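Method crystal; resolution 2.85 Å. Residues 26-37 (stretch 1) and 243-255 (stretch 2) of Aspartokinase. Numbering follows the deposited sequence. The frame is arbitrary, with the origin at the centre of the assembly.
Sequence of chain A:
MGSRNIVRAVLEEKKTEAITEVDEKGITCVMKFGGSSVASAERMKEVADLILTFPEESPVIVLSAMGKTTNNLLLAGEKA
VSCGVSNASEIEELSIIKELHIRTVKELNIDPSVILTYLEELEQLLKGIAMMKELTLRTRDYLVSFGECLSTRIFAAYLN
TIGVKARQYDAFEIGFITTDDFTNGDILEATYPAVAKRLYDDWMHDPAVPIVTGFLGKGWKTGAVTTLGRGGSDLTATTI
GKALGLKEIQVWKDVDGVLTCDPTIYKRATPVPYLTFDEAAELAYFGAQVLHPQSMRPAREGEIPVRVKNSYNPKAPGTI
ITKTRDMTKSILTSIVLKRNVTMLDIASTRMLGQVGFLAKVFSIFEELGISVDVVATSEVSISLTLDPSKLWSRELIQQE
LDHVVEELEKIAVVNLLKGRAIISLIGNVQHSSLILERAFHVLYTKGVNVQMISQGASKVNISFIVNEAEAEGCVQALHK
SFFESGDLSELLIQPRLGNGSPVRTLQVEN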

ATOM      1  N   GLY A  26     -15.280  46.693   9.547  1.00 81.67           N
ATOM      2  CA  GLY A  26     -14.442  45.556   9.157  1.00 80.30           C
ATOM      3  C   GLY A  26     -15.166  44.366   8.550  1.00 79.58           C
ATOM      4  O   GLY A  26     -16.335  44.114   8.860  1.00 79.66           O
ATOM      5  N   ILE A  27     -14.461  43.644   7.676  1.00 78.64           N
ATOM      6  CA  ILE A  27     -14.932  42.372   7.118  1.00 77.54           C
ATOM      7  C   ILE A  27     -14.991  41.339   8.249  1.00 76.88           C
ATOM      8  O   ILE A  27     -14.034  41.214   9.016  1.00 77.02           O
ATOM      9  CB  ILE A  27     -13.983  41.861   5.992  1.00 77.48           C
ATOM     10  CG1 ILE A  27     -13.843  42.887   4.857  1.00 77.09           C
ATOM     11  CG2 ILE A  27     -14.439  40.505   5.465  1.00 77.54           C
ATOM     12  CD1 ILE A  27     -15.032  42.979   3.909  1.00 76.68           C
ATOM     13  N   THR A  28     -16.105  40.612   8.360  1.00 75.82           N
ATOM     14  CA  THR A  28     -16.293  39.665   9.475  1.00 74.76           C
ATOM     15  C   THR A  28     -16.092  38.193   9.116  1.00 73.94           C
ATOM     16  O   THR A  28     -15.686  37.397   9.968  1.00 74.03           O
ATOM     17  CB  THR A  28     -17.674  39.827  10.165  1.00 74.84           C
ATOM     18  OG1 THR A  28     -18.704  39.935   9.174  1.00 74.76           O
ATOM     19  CG2 THR A  28     -17.689  41.061  11.058  1.00 74.58           C
ATOM     20  N   CYS A  29     -16.379  37.842   7.863  1.00 72.72           N
ATOM     21  CA  CYS A  29     -16.280  36.458   7.386  1.00 71.42           C
ATOM     22  C   CYS A  29     -16.336  36.362   5.863  1.00 70.24           C
ATOM     23  O   CYS A  29     -16.719  37.314   5.176  1.00 70.15           O
ATOM     24  CB  CYS A  29     -17.401  35.604   7.982  1.00 71.50           C
ATOM     25  SG  CYS A  29     -19.037  36.215   7.546  1.00 72.36           S
ATOM     26  N   VAL A  30     -15.955  35.194   5.353  1.00 68.74           N
ATOM     27  CA  VAL A  30     -16.051  34.878   3.929  1.00 67.13           C
ATOM     28  C   VAL A  30     -17.073  33.758   3.698  1.00 66.10           C
ATOM     29  O   VAL A  30     -17.070  32.744   4.400  1.00 66.04           O
ATOM     30  CB  VAL A  30     -14.663  34.532   3.315  1.00 67.03           C
ATOM     31  CG1 VAL A  30     -13.849  33.648   4.251  1.00 67.03           C
ATOM     32  CG2 VAL A  30     -14.815  33.883   1.956  1.00 66.69           C
ATOM     33  N   MET A  31     -17.963  33.970   2.731  1.00 64.75           N
ATOM     34  CA  MET A  31     -18.976  32.978   2.374  1.00 63.34           C
ATOM     35  C   MET A  31     -18.733  32.479   0.959  1.00 62.50           C
ATOM     36  O   MET A  31     -18.639  33.267   0.015  1.00 62.50           O
ATOM     37  CB  MET A  31     -20.380  33.564   2.508  1.00 63.25           C
ATOM     38  CG  MET A  31     -20.678  34.093   3.902  1.00 62.66           C
ATOM     39  SD  MET A  31     -22.172  35.086   3.968  1.00 61.00           S
ATOM     40  CE  MET A  31     -23.351  33.883   4.544  1.00 61.27           C
ATOM     41  N   LYS A  32     -18.606  31.162   0.831  1.00 61.25           N
ATOM     42  CA  LYS A  32     -18.336  30.537  -0.452  1.00 60.09           C
ATOM     43  C   LYS A  32     -19.582  29.825  -0.939  1.00 59.69           C
ATOM     44  O   LYS A  32     -20.241  29.113  -0.176  1.00 59.64           O
ATOM     45  CB  LYS A  32     -17.173  29.550  -0.335  1.00 59.81           C
ATOM     46  CG  LYS A  32     -16.839  28.810  -1.619  1.00 58.68           C
ATOM     47  CD  LYS A  32     -17.626  27.519  -1.747  1.00 56.63           C
ATOM     48  CE  LYS A  32     -17.371  26.859  -3.081  1.00 56.08           C
ATOM     49  NZ  LYS A  32     -17.542  25.390  -2.961  1.00 56.63           N
ATOM     50  N   PHE A  33     -19.885  30.018  -2.221  1.00 59.07           N
ATOM     51  CA  PHE A  33     -21.041  29.393  -2.857  1.00 58.25           C
ATOM     52  C   PHE A  33     -20.647  28.631  -4.118  1.00 57.66           C
ATOM     53  O   PHE A  33     -19.921  29.151  -4.975  1.00 57.61           O
ATOM     54  CB  PHE A  33     -22.112  30.447  -3.163  1.00 58.26           C
ATOM     55  CG  PHE A  33     -22.724  31.055  -1.937  1.00 57.72           C
ATOM     56  CD1 PHE A  33     -23.836  30.469  -1.336  1.00 57.37           C
ATOM     57  CD2 PHE A  33     -22.182  32.201  -1.371  1.00 57.67           C
ATOM     58  CE1 PHE A  33     -24.406  31.019  -0.191  1.00 57.35           C
ATOM     59  CE2 PHE A  33     -22.740  32.761  -0.221  1.00 58.20           C
ATOM     60  CZ  PHE A  33     -23.855  32.167   0.372  1.00 57.95           C
ATOM     61  N   GLY A  34     -21.127  27.395  -4.213  1.00 56.92           N
ATOM     62  CA  GLY A  34     -20.850  26.527  -5.351  1.00 56.24           C
ATOM     63  C   GLY A  34     -21.714  26.821  -6.560  1.00 55.92           C
ATOM     64  O   GLY A  34     -22.529  27.744  -6.548  1.00 56.08           O
ATOM     65  N   GLY A  35     -21.534  26.023  -7.608  1.00 55.52           N
ATOM     66  CA  GLY A  35     -22.227  26.220  -8.875  1.00 54.85           C
ATOM     67  C   GLY A  35     -23.738  26.179  -8.779  1.00 54.60           C
ATOM     68  O   GLY A  35     -24.420  27.076  -9.286  1.00 54.36           O
ATOM     69  N   SER A  36     -24.261  25.144  -8.122  1.00 54.46           N
ATOM     70  CA  SER A  36     -25.707  24.938  -8.023  1.00 54.30           C
ATOM     71  C   SER A  36     -26.402  26.055  -7.238  1.00 54.07           C
ATOM     72  O   SER A  36     -27.553  26.382  -7.518  1.00 53.80           O
ATOM     73  CB  SER A  36     -26.027  23.566  -7.433  1.00 54.23           C
ATOM     74  OG  SER A  36     -26.090  23.622  -6.026  1.00 54.65           O
ATOM     75  N   SER A  37     -25.686  26.636  -6.273  1.00 54.09           N
ATOM     76  CA  SER A  37     -26.152  27.802  -5.515  1.00 54.17           C
ATOM     77  C   SER A  37     -26.366  29.036  -6.380  1.00 54.37           C
ATOM     78  O   SER A  37     -27.156  29.908  -6.037  1.00 54.46           O
ATOM     79  CB  SER A  37     -25.171  28.147  -4.405  1.00 53.97           C
ATOM     80  OG  SER A  37     -25.174  27.147  -3.413  1.00 54.23           O
ATOM     81  N   ALA A 243      -5.728  35.525   4.944  1.00 63.45           N
ATOM     82  CA  ALA A 243      -5.201  36.831   4.556  1.00 64.14           C
ATOM     83  C   ALA A 243      -5.822  37.973   5.358  1.00 64.60           C
ATOM     84  O   ALA A 243      -5.160  38.979   5.632  1.00 64.82           O
ATOM     85  CB  ALA A 243      -5.397  37.058   3.061  1.00 64.10           C
ATOM     86  N   LEU A 244      -7.087  37.808   5.740  1.00 65.03           N
ATOM     87  CA  LEU A 244      -7.819  38.847   6.464  1.00 65.34           C
ATOM     88  C   LEU A 244      -8.048  38.501   7.942  1.00 65.44           C
ATOM     89  O   LEU A 244      -8.702  39.258   8.664  1.00 65.37           O
ATOM     90  CB  LEU A 244      -9.152  39.151   5.761  1.00 65.43           C
ATOM     91  CG  LEU A 244      -9.150  40.091   4.548  1.00 65.53           C
ATOM     92  CD1 LEU A 244      -8.483  39.459   3.327  1.00 65.93           C
ATOM     93  CD2 LEU A 244     -10.571  40.531   4.208  1.00 65.49           C
ATOM     94  N   GLY A 245      -7.508  37.361   8.378  1.00 65.59           N
ATOM     95  CA  GLY A 245      -7.611  36.909   9.769  1.00 65.99           C
ATOM     96  C   GLY A 245      -9.020  36.902  10.339  1.00 66.36           C
ATOM     97  O   GLY A 245      -9.240  37.327  11.476  1.00 66.35           O
ATOM     98  N   LEU A 246      -9.974  36.409   9.551  1.00 66.57           N
ATOM     99  CA  LEU A 246     -11.387  36.436   9.931  1.00 66.80           C
ATOM    100  C   LEU A 246     -11.731  35.390  10.999  1.00 66.96           C
ATOM    101  O   LEU A 246     -10.923  34.502  11.290  1.00 66.98           O
ATOM    102  CB  LEU A 246     -12.265  36.273   8.691  1.00 66.86           C
ATOM    103  CG  LEU A 246     -11.947  37.221   7.528  1.00 67.27           C
ATOM    104  CD1 LEU A 246     -12.689  36.817   6.269  1.00 67.93           C
ATOM    105  CD2 LEU A 246     -12.270  38.658   7.888  1.00 67.45           C
ATOM    106  N   LYS A 247     -12.923  35.511  11.586  1.00 67.05           N
ATOM    107  CA  LYS A 247     -13.366  34.608  12.659  1.00 67.06           C
ATOM    108  C   LYS A 247     -13.615  33.187  12.155  1.00 66.63           C
ATOM    109  O   LYS A 247     -13.217  32.221  12.809  1.00 66.71           O
ATOM    110  CB  LYS A 247     -14.638  35.125  13.340  1.00 67.38           C
ATOM    111  CG  LYS A 247     -14.666  36.615  13.691  1.00 68.51           C
ATOM    112  CD  LYS A 247     -16.051  37.013  14.231  1.00 70.57           C
ATOM    113  CE  LYS A 247     -17.181  36.640  13.251  1.00 71.31           C
ATOM    114  NZ  LYS A 247     -18.506  36.484  13.918  1.00 71.78           N
ATOM    115  N   GLU A 248     -14.290  33.069  11.007  1.00 66.08           N
ATOM    116  CA  GLU A 248     -14.543  31.766  10.368  1.00 65.41           C
ATOM    117  C   GLU A 248     -14.690  31.836   8.843  1.00 64.94           C
ATOM    118  O   GLU A 248     -14.987  32.891   8.279  1.00 64.87           O
ATOM    119  CB  GLU A 248     -15.756  31.049  10.992  1.00 65.36           C
ATOM    120  CG  GLU A 248     -17.120  31.635  10.647  1.00 64.98           C
ATOM    121  CD  GLU A 248     -18.282  30.758  11.107  1.00 64.51           C
ATOM    122  OE1 GLU A 248     -18.094  29.887  11.983  1.00 63.26           O
ATOM    123  OE2 GLU A 248     -19.400  30.948  10.588  1.00 64.90           O
ATOM    124  N   ILE A 249     -14.467  30.694   8.194  1.00 64.39           N
ATOM    125  CA  ILE A 249     -14.718  30.531   6.763  1.00 63.76           C
ATOM    126  C   ILE A 249     -15.935  29.627   6.594  1.00 63.31           C
ATOM    127  O   ILE A 249     -15.977  28.530   7.145  1.00 63.21           O
ATOM    128  CB  ILE A 249     -13.489  29.940   6.026  1.00 63.78           C
ATOM    129  CG1 ILE A 249     -12.273  30.854   6.208  1.00 63.48           C
ATOM    130  CG2 ILE A 249     -13.781  29.747   4.537  1.00 63.70           C
ATOM    131  CD1 ILE A 249     -10.956  30.115   6.345  1.00 62.80           C
ATOM    132  N   GLN A 250     -16.928  30.110   5.851  1.00 62.93           N
ATOM    133  CA  GLN A 250     -18.187  29.395   5.662  1.00 62.67           C
ATOM    134  C   GLN A 250     -18.280  28.808   4.266  1.00 62.34           C
ATOM    135  O   GLN A 250     -18.037  29.498   3.282  1.00 62.32           O
ATOM    136  CB  GLN A 250     -19.372  30.333   5.886  1.00 62.82           C
ATOM    137  CG  GLN A 250     -19.615  30.726   7.339  1.00 63.08           C
ATOM    138  CD  GLN A 250     -20.834  31.623   7.518  1.00 63.83           C
ATOM    139  OE1 GLN A 250     -21.594  31.874   6.570  1.00 64.17           O
ATOM    140  NE2 GLN A 250     -21.027  32.112   8.743  1.00 63.46           N
ATOM    141  N   VAL A 251     -18.634  27.531   4.185  1.00 62.17           N
ATOM    142  CA  VAL A 251     -18.865  26.868   2.902  1.00 62.05           C
ATOM    143  C   VAL A 251     -20.336  26.465   2.832  1.00 62.11           C
ATOM    144  O   VAL A 251     -20.831  25.739   3.697  1.00 62.02           O
ATOM    145  CB  VAL A 251     -17.922  25.648   2.712  1.00 62.04           C
ATOM    146  CG1 VAL A 251     -18.400  24.731   1.598  1.00 61.89           C
ATOM    147  CG2 VAL A 251     -16.500  26.114   2.436  1.00 61.86           C
ATOM    148  N   TRP A 252     -21.032  26.950   1.810  1.00 62.24           N
ATOM    149  CA  TRP A 252     -22.472  26.722   1.693  1.00 62.47           C
ATOM    150  C   TRP A 252     -22.868  25.518   0.824  1.00 62.91           C
ATOM    151  O   TRP A 252     -22.288  25.274  -0.239  1.00 62.40           O
ATOM    152  CB  TRP A 252     -23.174  28.003   1.239  1.00 62.27           C
ATOM    153  CG  TRP A 252     -23.175  29.064   2.311  1.00 61.91           C
ATOM    154  CD1 TRP A 252     -22.189  29.977   2.568  1.00 61.51           C
ATOM    155  CD2 TRP A 252     -24.203  29.306   3.279  1.00 61.08           C
ATOM    156  NE1 TRP A 252     -22.542  30.770   3.633  1.00 60.61           N
ATOM    157  CE2 TRP A 252     -23.773  30.378   4.087  1.00 60.83           C
ATOM    158  CE3 TRP A 252     -25.446  28.720   3.540  1.00 60.74           C
ATOM    159  CZ2 TRP A 252     -24.543  30.876   5.140  1.00 61.13           C
ATOM    160  CZ3 TRP A 252     -26.211  29.217   4.587  1.00 60.61           C
ATOM    161  CH2 TRP A 252     -25.757  30.284   5.373  1.00 60.99           C
ATOM    162  N   LYS A 253     -23.852  24.767   1.317  1.00 63.70           N
ATOM    163  CA  LYS A 253     -24.406  23.593   0.640  1.00 64.57           C
ATOM    164  C   LYS A 253     -25.936  23.577   0.750  1.00 64.90           C
ATOM    165  O   LYS A 253     -26.523  24.456   1.384  1.00 64.98           O
ATOM    166  CB  LYS A 253     -23.825  22.306   1.239  1.00 64.74           C
ATOM    167  CG  LYS A 253     -22.388  21.992   0.829  1.00 65.63           C
ATOM    168  CD  LYS A 253     -22.082  20.508   0.976  1.00 67.34           C
ATOM    169  CE  LYS A 253     -22.616  19.706  -0.212  1.00 69.00           C
ATOM    170  NZ  LYS A 253     -22.522  18.233   0.012  1.00 69.85           N
ATOM    171  N   ASP A 254     -26.575  22.575   0.142  1.00 65.22           N
ATOM    172  CA  ASP A 254     -28.038  22.450   0.166  1.00 65.58           C
ATOM    173  C   ASP A 254     -28.579  21.489   1.235  1.00 65.47           C
ATOM    174  O   ASP A 254     -29.792  21.270   1.328  1.00 65.57           O
ATOM    175  CB  ASP A 254     -28.557  22.050  -1.214  1.00 65.90           C
ATOM    176  CG  ASP A 254     -28.420  23.167  -2.230  1.00 67.34           C
ATOM    177  OD1 ASP A 254     -28.525  24.352  -1.843  1.00 69.08           O
ATOM    178  OD2 ASP A 254     -28.213  22.859  -3.423  1.00 68.55           O
ATOM    179  N   VAL A 255     -27.675  20.934   2.042  1.00 65.24           N
ATOM    180  CA  VAL A 255     -28.022  20.009   3.125  1.00 64.87           C
ATOM    181  C   VAL A 255     -27.395  20.473   4.441  1.00 64.89           C
ATOM    182  O   VAL A 255     -26.577  21.394   4.446  1.00 65.08           O
ATOM    183  CB  VAL A 255     -27.548  18.586   2.810  1.00 64.77           C
ATOM    184  CG1 VAL A 255     -28.364  17.986   1.668  1.00 64.58           C
ATOM    185  CG2 VAL A 255     -26.065  18.588   2.481  1.00 64.54           C
TER
HETATM  186  O   HOH W   1     -22.772  26.388  -2.455  1.00 44.29           O

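Two neighbouring parallel β-strands, whose touching residues lie at least 216 positions apart in sequence, are joined by a short backbone ladder, with apolar packing at one end and an aromatic stack and a water at the other. The strand axes approach to 4.9 Å at 22°, and the contact buries 816 Å² in total. Three hydrogen bonds set the register: Gln-250 N to Val-30 O, Lys-32 N to Gln-250 O, and Trp-252 N to Lys-32 O, each 3.0 Å with N-H...O angles of 156–165°. Gln-250 thus spends both its N and its O on stretch 1, as parallel pairing requires.

Side chains alternate between the two faces. Val-30 shares one with Ile-249 (CG1 to CG1, 3.8 Å), and Leu-246 CD1 reaches Val-30 CG1 at 3.9 Å while its CD2 lies 3.7 Å from Ile-27 CG2; branched aliphatic residues fill this buried space without polar groups to satisfy. On the other, Met-31 CE meets Trp-252 CZ2 at 3.3 Å, and Gln-250 NE2 donates to Glu-248 OE2 within stretch 2 (2.7 Å, 161°).

Trp-252 has the largest covered area, 103 Å². Its five-membered ring and the Phe-33 ring form an offset stack, centroids 4.3 Å apart and planes at 11°. Water 1 accepts from Gly-34 N (2.6 Å) and donates to Trp-252 O (2.5 Å), linking Trp-252 to the loop after the first strand, just past the last direct bond.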